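Local atomic coordinates of glutaminase 1 (Escherichia coli, PDB entry 1U60), a protein that hydrolyses L-glutamine to L-glutamate and ammonium, as a homotetrameric glutaminase whose family belongs to the beta-lactamase clan. Residues L115-A120 against D190-Q195; G119-T124 against R169-L174; Q144-E149 against R224-D229; L205-A210 against G216-T221; Y252-P257 against M295-A300. All coordinates share one frame; numbering follows the deposited sequence.

Overall arrangement
Contacts 1 and 2 both start from helix 117-126 and sit with their centres about 7 Å apart: one side of that helix meets helix 185-195 in contact 1, another meets helix 166-178 in contact 2. Contact 1 holds Asn117 and Tyr192 of the predicted glutamine site, and contact 2 adjoins it through Ile121, which packs beside Tyr192. Contacts 3 and 4 form a second pair, also about 7 Å between centres, joined where Asn218 ND2 bonds to Gln145 O and where Gly216 pairs with Val225. Contact 5, centred about 26 Å from contact 1, lies away from the site, where helix 290-303 meets the end of helix 247-253 near the second subunit.

Contact 1: residues L115-A120 against D190-Q195; sequences LVNAGA and DVYTRQ
The phenol ring of Tyr192 meets the CB of Ala120 obliquely, with neither face nor edge turned squarely to it; the methyl comes closest to Tyr192 CE1, at 3.6 Å from Ala120 CB. At the ring's edge, in its plane, sits a water 2.7 Å from Tyr192 OH. The same water donates to Asn117 OD1, 3.1 Å away, and so spans a gap too wide for a direct bond: Asn117 OD1 and Tyr192 OH stand 4.1 Å apart. Amide and ring planes are inclined by 55°, the two side chains crossing at about a right angle. With CG anti to the backbone N (chi1 176°), the tyrosine reaches across from its helix and brings its CE1 corner against Ala120 CB. Asn117 OD1 also accepts from Lys69 NZ, which would probably polarise the amide and may help to fix its rotation. Both Asn117 and Tyr192 are predicted to bind substrate, so this water-linked pair lies in the probable glutamine pocket, with Asn168 close to Asn117 and Ser66 close to Tyr192. A second water lies between Ala120 O and Gln195 OE1. On the far side of the second segment, Arg194 grips Asp190 side-on: NE lies 2.8 Å from Asp190 OD1 and NH2 reaches OD2, while NH1 pairs with Glu133. Val116 is the N-cap of helix 117-126, and the contact joins the first turn of that helix to the last turns of helix 185-195. Helix 166-178 touches both Asn117 and Tyr192, helix 132-147 backs Val191, and helix 231-241 packs on Leu115.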
# COMPACT_ATOMS: atom_id res chain seq x y z
N LEU A 115 1.08 1.02 -12.69
CA LEU A 115 2.02 2.09 -12.39
C LEU A 115 3.49 1.76 -12.55
O LEU A 115 4.29 2.63 -12.32
CB LEU A 115 1.72 2.73 -11.03
CG LEU A 115 0.30 3.16 -10.77
CD1 LEU A 115 0.17 3.88 -9.42
CD2 LEU A 115 -0.26 4.09 -11.91
N VAL A 116 3.86 0.51 -12.89
CA VAL A 116 5.20 0.27 -13.40
C VAL A 116 5.15 0.38 -14.93
O VAL A 116 4.08 0.42 -15.49
CB VAL A 116 5.80 -1.05 -12.94
CG1 VAL A 116 5.82 -1.07 -11.39
CG2 VAL A 116 5.05 -2.24 -13.55
N ASN A 117 6.28 0.53 -15.58
CA ASN A 117 6.24 0.81 -17.04
C ASN A 117 5.46 -0.28 -17.83
O ASN A 117 4.68 0.01 -18.72
CB ASN A 117 7.66 0.93 -17.61
CG ASN A 117 8.30 2.29 -17.36
OD1 ASN A 117 7.99 3.00 -16.40
ND2 ASN A 117 9.31 2.61 -18.19
N ALA A 118 5.69 -1.54 -17.50
CA ALA A 118 5.07 -2.64 -18.22
C ALA A 118 3.54 -2.56 -18.04
O ALA A 118 2.79 -2.62 -19.00
CB ALA A 118 5.64 -4.00 -17.68
N GLY A 119 3.08 -2.38 -16.80
CA GLY A 119 1.66 -2.24 -16.57
C GLY A 119 1.05 -1.03 -17.25
O GLY A 119 -0.10 -1.06 -17.67
N ALA A 120 1.81 0.05 -17.34
CA ALA A 120 1.30 1.28 -17.88
C ALA A 120 1.15 1.13 -19.38
O ALA A 120 0.18 1.57 -19.95
CB ALA A 120 2.25 2.43 -17.55
N ASP A 190 4.13 3.70 -28.75
CA ASP A 190 4.09 5.06 -29.24
C ASP A 190 3.20 5.92 -28.33
O ASP A 190 3.61 6.97 -27.89
CB ASP A 190 3.57 5.01 -30.69
CG ASP A 190 3.28 6.37 -31.31
OD1 ASP A 190 3.62 7.47 -30.78
OD2 ASP A 190 2.66 6.41 -32.39
N VAL A 191 1.99 5.48 -28.07
CA VAL A 191 1.06 6.34 -27.32
C VAL A 191 1.54 6.51 -25.89
O VAL A 191 1.43 7.60 -25.33
CB VAL A 191 -0.36 5.86 -27.42
CG1 VAL A 191 -1.29 6.73 -26.62
CG2 VAL A 191 -0.78 5.91 -28.89
N TYR A 192 2.08 5.44 -25.32
CA TYR A 192 2.63 5.51 -23.97
C TYR A 192 3.72 6.61 -23.92
O TYR A 192 3.79 7.43 -23.00
CB TYR A 192 3.18 4.16 -23.49
CG TYR A 192 3.81 4.35 -22.13
CD1 TYR A 192 3.00 4.61 -21.04
CD2 TYR A 192 5.19 4.43 -21.96
CE1 TYR A 192 3.50 4.87 -19.83
CE2 TYR A 192 5.72 4.69 -20.69
CZ TYR A 192 4.85 4.91 -19.64
OH TYR A 192 5.28 5.26 -18.39
N THR A 193 4.59 6.63 -24.93
CA THR A 193 5.64 7.64 -25.05
C THR A 193 5.07 9.07 -25.13
O THR A 193 5.52 9.96 -24.42
CB THR A 193 6.50 7.33 -26.26
OG1 THR A 193 7.05 6.01 -26.09
CG2 THR A 193 7.68 8.25 -26.34
N ARG A 194 4.04 9.24 -25.94
CA ARG A 194 3.33 10.52 -26.06
C ARG A 194 2.77 10.97 -24.74
O ARG A 194 2.92 12.14 -24.37
CB ARG A 194 2.18 10.47 -27.08
CG ARG A 194 2.63 10.17 -28.50
CD ARG A 194 1.49 10.26 -29.49
NE ARG A 194 1.61 9.43 -30.68
CZ ARG A 194 0.74 9.44 -31.70
NH1 ARG A 194 -0.28 10.28 -31.70
NH2 ARG A 194 0.89 8.63 -32.73
N GLN A 195 2.11 10.07 -24.02
CA GLN A 195 1.41 10.47 -22.79
C GLN A 195 2.38 10.96 -21.72
O GLN A 195 2.04 11.80 -20.86
CB GLN A 195 0.51 9.35 -22.28
CG GLN A 195 1.21 8.30 -21.45
CD GLN A 195 0.29 7.27 -20.88
OE1 GLN A 195 0.48 6.83 -19.69
NE2 GLN A 195 -0.62 6.82 -21.65
O HOH W 1 7.85 5.79 -17.85
O HOH W 2 -0.37 4.25 -18.77

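Contact 2: residues G119-T124 against R169-L174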
# COMPACT_ATOMS: atom_id res chain seq x y z
N GLY A 119 3.08 -2.38 -16.80
CA GLY A 119 1.66 -2.24 -16.57
C GLY A 119 1.05 -1.03 -17.25
O GLY A 119 -0.10 -1.06 -17.67
N ALA A 120 1.81 0.05 -17.34
CA ALA A 120 1.30 1.28 -17.88
C ALA A 120 1.15 1.13 -19.38
O ALA A 120 0.18 1.57 -19.95
CB ALA A 120 2.25 2.43 -17.55
N ILE A 121 2.12 0.49 -20.01
CA ILE A 121 2.04 0.25 -21.45
C ILE A 121 0.84 -0.65 -21.78
O ILE A 121 0.10 -0.40 -22.75
CB ILE A 121 3.36 -0.33 -21.98
CG1 ILE A 121 4.46 0.73 -21.92
CG2 ILE A 121 3.22 -0.79 -23.44
CD1 ILE A 121 5.89 0.22 -22.03
N ALA A 122 0.60 -1.64 -20.93
CA ALA A 122 -0.58 -2.53 -21.04
C ALA A 122 -1.89 -1.77 -20.81
O ALA A 122 -2.87 -1.99 -21.56
CB ALA A 122 -0.47 -3.68 -20.14
N THR A 123 -1.88 -0.82 -19.86
CA THR A 123 -3.08 -0.02 -19.56
C THR A 123 -3.36 0.93 -20.77
O THR A 123 -4.49 1.09 -21.21
CB THR A 123 -2.90 0.73 -18.29
OG1 THR A 123 -2.59 -0.20 -17.20
CG2 THR A 123 -4.18 1.49 -17.90
N THR A 124 -2.32 1.56 -21.31
CA THR A 124 -2.46 2.36 -22.52
C THR A 124 -3.08 1.54 -23.66
O THR A 124 -3.93 2.05 -24.38
CB THR A 124 -1.09 2.93 -22.92
OG1 THR A 124 -0.64 3.86 -21.94
CG2 THR A 124 -1.15 3.73 -24.22
N ARG A 169 10.13 -0.52 -25.88
CA ARG A 169 9.78 -1.33 -27.08
C ARG A 169 9.90 -2.79 -26.75
O ARG A 169 9.00 -3.60 -27.12
CB ARG A 169 10.65 -1.03 -28.29
CG ARG A 169 10.63 0.42 -28.79
CD ARG A 169 11.54 0.69 -29.95
NE ARG A 169 11.72 2.13 -30.13
CZ ARG A 169 12.27 2.69 -31.21
NH1 ARG A 169 12.67 1.95 -32.25
NH2 ARG A 169 12.42 4.00 -31.26
N ALA A 170 10.97 -3.15 -26.04
CA ALA A 170 11.14 -4.51 -25.56
C ALA A 170 10.00 -4.97 -24.65
O ALA A 170 9.46 -6.06 -24.84
CB ALA A 170 12.42 -4.68 -24.85
N ILE A 171 9.69 -4.15 -23.65
CA ILE A 171 8.61 -4.44 -22.74
C ILE A 171 7.26 -4.63 -23.46
O ILE A 171 6.51 -5.56 -23.14
CB ILE A 171 8.53 -3.36 -21.61
CG1 ILE A 171 9.70 -3.51 -20.65
CG2 ILE A 171 7.24 -3.50 -20.83
CD1 ILE A 171 9.80 -2.43 -19.61
N ALA A 172 6.97 -3.78 -24.44
CA ALA A 172 5.75 -3.91 -25.20
C ALA A 172 5.67 -5.28 -25.89
O ALA A 172 4.64 -5.90 -25.91
CB ALA A 172 5.66 -2.85 -26.19
N TRP A 173 6.77 -5.73 -26.47
CA TRP A 173 6.79 -7.02 -27.13
C TRP A 173 6.68 -8.17 -26.13
O TRP A 173 6.04 -9.18 -26.44
CB TRP A 173 8.05 -7.17 -28.04
CG TRP A 173 7.95 -6.43 -29.35
CD1 TRP A 173 8.79 -5.47 -29.78
CD2 TRP A 173 6.97 -6.60 -30.39
NE1 TRP A 173 8.41 -5.02 -31.02
CE2 TRP A 173 7.29 -5.68 -31.41
CE3 TRP A 173 5.84 -7.42 -30.54
CZ2 TRP A 173 6.54 -5.58 -32.60
CZ3 TRP A 173 5.11 -7.33 -31.71
CH2 TRP A 173 5.44 -6.40 -32.72
N LEU A 174 7.30 -8.06 -24.96
CA LEU A 174 7.14 -9.07 -23.93
C LEU A 174 5.68 -9.21 -23.46
O LEU A 174 5.16 -10.34 -23.31
CB LEU A 174 7.97 -8.75 -22.70
CG LEU A 174 9.49 -8.92 -22.86
CD1 LEU A 174 10.20 -8.41 -21.63
CD2 LEU A 174 9.88 -10.38 -23.20
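Helices 117-126 and 166-178 meet here in a buried contact, in the helical part of the glutaminase fold that borders the predicted substrate site; Ile121 carries the contact. Its CD1 touches CG2 of Ile171 at 4.1 Å, and its other branch, CG2, lies 4.2 Å from CB of Ala172. The branching explains it: CG1 lies beside the backbone N (chi1 -69°) and carries CD1 toward Ile171, while CG2, anti to that N, turns to the alanine. The two isoleucine side chains cross at about a right angle, so they touch through single methyls and not along their lengths. The small side chain of Ala172 fits the close approach of the backbones, with CA of Ile121 and CA of Ala172 6.7 Å apart. No hydrogen bond spans the helices, and the joint is wholly apolar. This packing probably borders the pocket, for Ile121 also rests against Tyr192 and comes near Asn168, both predicted to bind substrate. On another side of helix 117-126, Thr123 OG1 bonds to Gly119 O at 2.7 Å. That carbonyl also takes the helical bond from Thr123 N, the two donors arriving from opposite faces of its plane. Thr124 OG1 repeats the pattern one residue later on Ala120 O, at 3.1 Å. Around the contact, Ile171 also touches Val101 of helix 101-106, and Leu181 covers Ile121 from a loop.

Contact 3: residues Q144-E149 against R224-D229; sequences QQLAGE and RVLQAD
Gln145 and Val225 bring the two backbones nearest, their CA atoms 6.5 Å apart. Segment 144-149 carries the last turn of helix 132-147 and the two residues after it: Gly148 N still bonds to Gln144 O, but Gly148 itself leaves the helix with phi 143°. Segment 224-229 has no regular run beyond Arg224, the end of strand 223-224. Val225 is the centre of the contact, and its two methyls split the work. CG1, anti to the backbone N (chi1 180°), reaches both Gln145 CB at 3.7 Å and Leu146 CD2 at 3.8 Å. CG2 sits over Gln145 O, 3.7 Å away, still close to that residue's CB. The valine therefore packs on the aliphatic root of the glutamine. Leu146 continues the apolar patch deeper in, its CD2 4.0 Å from CD1 of Leu226, with the two leucines crossing at about a right angle. Within the loop, Arg224 NH1 bonds to Leu226 O at 2.9 Å, in the guanidinium plane and nearly straight onto the carbonyl; this bond spans Val225 and is consistent with steadying the loop there. The same nitrogen also reaches Gly215 O. The contact thus joins the C-terminal end of helix 132-147 to the chain between strand 223-224 and helix 231-241. From helices 68-80 and 202-213, Cys71 and Leu208 touch Leu146, while Ala74 and Leu212 touch Leu226.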
# COMPACT_ATOMS: atom_id res chain seq x y z
N GLN A 144 -6.09 16.64 -19.87
CA GLN A 144 -6.60 17.99 -19.82
C GLN A 144 -7.81 18.14 -18.89
O GLN A 144 -7.92 19.12 -18.13
CB GLN A 144 -6.92 18.50 -21.23
CG GLN A 144 -5.69 18.59 -22.16
CD GLN A 144 -6.03 18.81 -23.63
OE1 GLN A 144 -7.16 18.51 -24.08
NE2 GLN A 144 -5.03 19.26 -24.41
N GLN A 145 -8.70 17.14 -18.89
CA GLN A 145 -9.85 17.16 -18.01
C GLN A 145 -9.46 17.08 -16.54
O GLN A 145 -10.07 17.73 -15.72
CB GLN A 145 -10.77 16.00 -18.33
CG GLN A 145 -11.52 16.12 -19.61
CD GLN A 145 -12.42 14.88 -19.84
OE1 GLN A 145 -11.91 13.74 -20.00
NE2 GLN A 145 -13.72 15.10 -19.89
N LEU A 146 -8.47 16.26 -16.25
CA LEU A 146 -8.05 16.04 -14.84
C LEU A 146 -7.16 17.15 -14.28
O LEU A 146 -7.31 17.48 -13.14
CB LEU A 146 -7.29 14.73 -14.75
CG LEU A 146 -8.13 13.49 -14.98
CD1 LEU A 146 -7.18 12.34 -15.20
CD2 LEU A 146 -9.01 13.21 -13.82
N ALA A 147 -6.27 17.71 -15.11
CA ALA A 147 -5.22 18.63 -14.65
C ALA A 147 -5.29 20.05 -15.21
O ALA A 147 -4.75 20.99 -14.62
CB ALA A 147 -3.84 18.04 -14.95
N GLY A 148 -5.92 20.21 -16.38
CA GLY A 148 -6.07 21.52 -16.96
C GLY A 148 -5.94 21.54 -18.45
O GLY A 148 -5.19 20.77 -19.04
N GLU A 149 -6.67 22.47 -19.08
CA GLU A 149 -6.78 22.48 -20.53
C GLU A 149 -5.46 22.84 -21.21
O GLU A 149 -5.31 22.56 -22.40
CB GLU A 149 -7.88 23.44 -21.03
CG GLU A 149 -7.72 24.88 -20.58
CD GLU A 149 -8.78 25.84 -21.14
OE1 GLU A 149 -9.61 25.40 -21.97
OE2 GLU A 149 -8.78 27.02 -20.72
N ARG A 224 -17.58 16.81 -13.61
CA ARG A 224 -17.31 15.43 -13.25
C ARG A 224 -16.59 14.75 -14.38
O ARG A 224 -17.12 14.65 -15.48
CB ARG A 224 -18.57 14.62 -12.90
CG ARG A 224 -18.18 13.16 -12.60
CD ARG A 224 -19.23 12.30 -11.95
NE ARG A 224 -19.62 12.81 -10.67
CZ ARG A 224 -18.94 12.61 -9.57
NH1 ARG A 224 -17.78 11.94 -9.58
NH2 ARG A 224 -19.34 13.13 -8.43
N VAL A 225 -15.36 14.31 -14.14
CA VAL A 225 -14.51 13.64 -15.12
C VAL A 225 -14.54 12.14 -14.89
O VAL A 225 -14.52 11.40 -15.83
CB VAL A 225 -13.04 14.13 -14.98
CG1 VAL A 225 -12.11 13.47 -15.97
CG2 VAL A 225 -12.97 15.58 -15.10
N LEU A 226 -14.50 11.69 -13.63
CA LEU A 226 -14.51 10.28 -13.30
C LEU A 226 -15.71 9.89 -12.43
O LEU A 226 -16.19 10.71 -11.67
CB LEU A 226 -13.24 9.94 -12.52
CG LEU A 226 -11.92 10.44 -13.12
CD1 LEU A 226 -10.76 10.08 -12.14
CD2 LEU A 226 -11.65 9.84 -14.52
N GLN A 227 -16.11 8.62 -12.47
CA GLN A 227 -17.10 8.14 -11.54
C GLN A 227 -16.47 8.06 -10.18
O GLN A 227 -15.36 7.56 -10.06
CB GLN A 227 -17.59 6.76 -11.93
CG GLN A 227 -18.30 6.74 -13.26
CD GLN A 227 -18.45 5.33 -13.78
OE1 GLN A 227 -17.77 4.92 -14.75
NE2 GLN A 227 -19.30 4.56 -13.12
N ALA A 228 -17.18 8.53 -9.17
CA ALA A 228 -16.69 8.47 -7.80
C ALA A 228 -16.21 7.08 -7.39
O ALA A 228 -15.19 6.94 -6.68
CB ALA A 228 -17.77 8.98 -6.85
N ASP A 229 -16.94 6.04 -7.82
CA ASP A 229 -16.65 4.68 -7.38
C ASP A 229 -15.34 4.17 -7.98
O ASP A 229 -14.80 3.20 -7.50
CB ASP A 229 -17.77 3.71 -7.77
CG ASP A 229 -19.00 3.84 -6.89
OD1 ASP A 229 -18.94 4.35 -5.73
OD2 ASP A 229 -20.10 3.42 -7.30

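Contact 4: residues L205-A210 against G216-T221; sequences LATLGA and GVNPLT
Thr207, the first residue of the helical segment to touch the other segment, meets two partners with its two branches. Its CG2, anti to the backbone N, lies against the amide of Asn218, 3.7 Å from ND2. Its OG1, on the other side, comes 3.5 Å from CD1 of Leu220, a van der Waals contact with a methyl; the hydroxyl's hydrogen bond goes to Ile203 O one turn back. A turn further on, Ala210 presents CB to the proline ring, 3.8 Å from Pro219 CG. The amide that Thr207 leans on is held from both ends. Asn218 OD1 accepts from Leu220 N at 2.8 Å, in the carbonyl plane, making an Asx turn, and from Thr221 N, which stands 62° out of that plane at 3.2 Å, an Asx motif. ND2 donates a hydrogen bond to Gln145 O, which should restrict rotation of the amide. Helix 202-213 is thus flanked by Asn218, Pro219 and Leu220, where the chain leaves strand 217-218 on its way to strand 223-224. Thr207 and Ala210 also touch Val46 of strand 42-47, and Leu205 and Ala206 touch Ala277 of strand 274-279.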
# COMPACT_ATOMS: atom_id res chain seq x y z
N LEU A 205 -0.64 19.91 -11.68
CA LEU A 205 -0.45 18.62 -11.00
C LEU A 205 -1.30 18.50 -9.76
O LEU A 205 -1.93 17.46 -9.54
CB LEU A 205 1.02 18.38 -10.71
CG LEU A 205 1.43 17.08 -10.03
CD1 LEU A 205 0.88 15.90 -10.87
CD2 LEU A 205 2.93 16.94 -9.87
N ALA A 206 -1.32 19.54 -8.94
CA ALA A 206 -2.18 19.57 -7.77
C ALA A 206 -3.64 19.48 -8.11
O ALA A 206 -4.42 18.93 -7.35
CB ALA A 206 -1.90 20.79 -6.89
N THR A 207 -4.02 19.99 -9.29
CA THR A 207 -5.39 19.87 -9.76
C THR A 207 -5.78 18.43 -10.08
O THR A 207 -6.88 18.01 -9.75
CB THR A 207 -5.57 20.76 -10.99
OG1 THR A 207 -5.31 22.14 -10.66
CG2 THR A 207 -7.01 20.70 -11.45
N LEU A 208 -4.88 17.68 -10.73
CA LEU A 208 -5.08 16.24 -10.92
C LEU A 208 -5.37 15.61 -9.57
O LEU A 208 -6.34 14.85 -9.43
CB LEU A 208 -3.85 15.62 -11.55
CG LEU A 208 -3.72 14.06 -11.52
CD1 LEU A 208 -4.90 13.35 -12.18
CD2 LEU A 208 -2.44 13.59 -12.15
N GLY A 209 -4.57 15.95 -8.57
CA GLY A 209 -4.81 15.46 -7.21
C GLY A 209 -6.16 15.83 -6.63
O GLY A 209 -6.81 15.01 -5.99
N ALA A 210 -6.58 17.09 -6.85
CA ALA A 210 -7.80 17.61 -6.32
C ALA A 210 -9.01 16.97 -7.02
O ALA A 210 -10.03 16.73 -6.39
CB ALA A 210 -7.84 19.08 -6.44
N GLY A 216 -13.61 12.62 -8.31
CA GLY A 216 -13.71 12.57 -9.75
C GLY A 216 -14.21 13.85 -10.37
O GLY A 216 -14.40 13.90 -11.59
N VAL A 217 -14.43 14.87 -9.55
CA VAL A 217 -14.89 16.19 -10.01
C VAL A 217 -13.72 17.17 -9.98
O VAL A 217 -13.13 17.38 -8.92
CB VAL A 217 -16.02 16.76 -9.11
CG1 VAL A 217 -16.48 18.15 -9.54
CG2 VAL A 217 -17.26 15.84 -9.12
N ASN A 218 -13.40 17.74 -11.12
CA ASN A 218 -12.37 18.79 -11.21
C ASN A 218 -12.93 20.07 -10.58
O ASN A 218 -13.93 20.63 -11.08
CB ASN A 218 -11.93 19.02 -12.66
CG ASN A 218 -10.84 20.09 -12.76
OD1 ASN A 218 -10.88 21.10 -12.03
ND2 ASN A 218 -9.88 19.90 -13.66
N PRO A 219 -12.39 20.49 -9.43
CA PRO A 219 -13.00 21.61 -8.69
C PRO A 219 -12.75 22.97 -9.34
O PRO A 219 -13.33 23.97 -8.90
CB PRO A 219 -12.39 21.48 -7.29
CG PRO A 219 -10.99 20.91 -7.54
CD PRO A 219 -11.17 19.99 -8.74
N LEU A 220 -11.89 23.06 -10.37
CA LEU A 220 -11.62 24.33 -11.03
C LEU A 220 -12.52 24.52 -12.24
O LEU A 220 -12.90 25.64 -12.55
CB LEU A 220 -10.16 24.48 -11.45
CG LEU A 220 -9.17 24.40 -10.28
CD1 LEU A 220 -7.75 24.65 -10.78
CD2 LEU A 220 -9.49 25.28 -9.07
N THR A 221 -12.86 23.42 -12.92
CA THR A 221 -13.73 23.47 -14.08
C THR A 221 -15.15 23.04 -13.69
O THR A 221 -16.01 23.07 -14.54
CB THR A 221 -13.23 22.53 -15.21
OG1 THR A 221 -13.10 21.19 -14.70
CG2 THR A 221 -11.83 22.91 -15.64

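Contact 5: residues Y252-P257 against M295-A300; sequences YRVGLP and MVASVA
Val254 and Leu256 form the tight side of this joint, closing on two alanines one turn apart on helix 290-303. CG2 of Val254 touches CB of Ala297 at 3.7 Å, and CD1 of Leu256 presses on CB of Ala300 at 3.6 Å. The valine's CG1 is anti to the backbone N (chi1 -177°), which leaves CG2 for Ala297. Alanines let the chain come close: CA of Val254 and CA of Ala297 are 5.8 Å apart. Between the two larger side chains Gly255 takes phi 68° and turns the chain out of helix 247-253 so that both can face the same helix. The looser part is the approach of Val254 CG1 to Ala300 CB, 4.3 Å, and Arg253, whose end leads away from helix 290-303; Ala297 is partly exposed. At Arg253 the second subunit takes over: its Gln86 OE1 bonds to Arg253 NE, and its Pro82 O to Tyr252 OH. Leu256 also packs on Val270, and Val296 on Ile266 and Ile276, so helix 290-303 packs against the five-stranded antiparallel sheet, the C-terminal helix against the sheet as in the serine beta-lactamase-like fold.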
# COMPACT_ATOMS: atom_id res chain seq x y z
N TYR A 252 4.66 4.80 4.91
CA TYR A 252 5.13 4.76 6.30
C TYR A 252 5.31 6.17 6.87
O TYR A 252 4.90 6.45 7.97
CB TYR A 252 6.43 4.01 6.28
CG TYR A 252 7.04 3.60 7.60
CD1 TYR A 252 6.63 2.48 8.24
CD2 TYR A 252 8.11 4.32 8.14
CE1 TYR A 252 7.19 2.06 9.42
CE2 TYR A 252 8.70 3.92 9.34
CZ TYR A 252 8.26 2.77 9.94
OH TYR A 252 8.85 2.39 11.13
N ARG A 253 5.89 7.06 6.08
CA ARG A 253 6.20 8.42 6.53
C ARG A 253 5.13 9.47 6.34
O ARG A 253 4.94 10.33 7.21
CB ARG A 253 7.50 8.87 5.86
CG ARG A 253 8.75 8.13 6.43
CD ARG A 253 9.11 8.53 7.88
NE ARG A 253 10.17 7.72 8.46
CZ ARG A 253 10.45 7.70 9.78
NH1 ARG A 253 9.80 8.47 10.65
NH2 ARG A 253 11.41 6.96 10.22
N VAL A 254 4.42 9.42 5.20
CA VAL A 254 3.43 10.40 4.79
C VAL A 254 1.99 9.87 4.88
O VAL A 254 1.06 10.59 5.31
CB VAL A 254 3.74 10.84 3.34
CG1 VAL A 254 2.78 11.91 2.89
CG2 VAL A 254 5.16 11.38 3.20
N GLY A 255 1.77 8.61 4.46
CA GLY A 255 0.46 8.00 4.54
C GLY A 255 -0.61 8.59 3.62
O GLY A 255 -1.82 8.59 3.92
N LEU A 256 -0.18 9.08 2.48
CA LEU A 256 -1.11 9.52 1.48
C LEU A 256 -0.74 8.89 0.14
O LEU A 256 0.44 8.77 -0.20
CB LEU A 256 -1.06 11.03 1.31
CG LEU A 256 -1.42 11.92 2.49
CD1 LEU A 256 -1.08 13.37 2.15
CD2 LEU A 256 -2.87 11.78 2.86
N PRO A 257 -1.75 8.51 -0.64
CA PRO A 257 -1.49 7.98 -2.00
C PRO A 257 -0.79 8.99 -2.85
O PRO A 257 -1.23 10.12 -2.92
CB PRO A 257 -2.87 7.66 -2.56
CG PRO A 257 -3.85 8.21 -1.57
CD PRO A 257 -3.19 8.57 -0.32
N MET A 295 8.74 18.62 0.21
CA MET A 295 7.79 19.71 0.27
C MET A 295 6.34 19.16 0.41
O MET A 295 5.55 19.70 1.16
CB MET A 295 7.94 20.63 -0.96
CG MET A 295 9.19 21.52 -0.83
SD MET A 295 9.25 22.74 -2.19
CE MET A 295 9.69 21.83 -3.46
N VAL A 296 5.99 18.11 -0.34
CA VAL A 296 4.66 17.51 -0.20
C VAL A 296 4.48 16.90 1.19
O VAL A 296 3.43 17.12 1.83
CB VAL A 296 4.41 16.45 -1.29
CG1 VAL A 296 3.17 15.66 -0.97
CG2 VAL A 296 4.28 17.13 -2.72
N ALA A 297 5.47 16.14 1.65
CA ALA A 297 5.42 15.57 2.99
C ALA A 297 5.24 16.65 4.04
O ALA A 297 4.50 16.50 5.01
CB ALA A 297 6.68 14.74 3.27
N SER A 298 5.95 17.77 3.87
CA SER A 298 5.86 18.87 4.82
C SER A 298 4.44 19.45 4.92
O SER A 298 3.89 19.62 5.99
CB SER A 298 6.85 19.97 4.45
OG SER A 298 6.68 21.07 5.37
N VAL A 299 3.80 19.71 3.77
CA VAL A 299 2.46 20.23 3.78
C VAL A 299 1.53 19.25 4.51
O VAL A 299 0.73 19.64 5.38
CB VAL A 299 1.97 20.52 2.35
CG1 VAL A 299 0.45 20.92 2.31
CG2 VAL A 299 2.80 21.63 1.68
N ALA A 300 1.65 17.96 4.15
CA ALA A 300 0.77 16.96 4.69
C ALA A 300 0.99 16.86 6.21
O ALA A 300 0.03 16.73 6.99
CB ALA A 300 0.99 15.61 4.02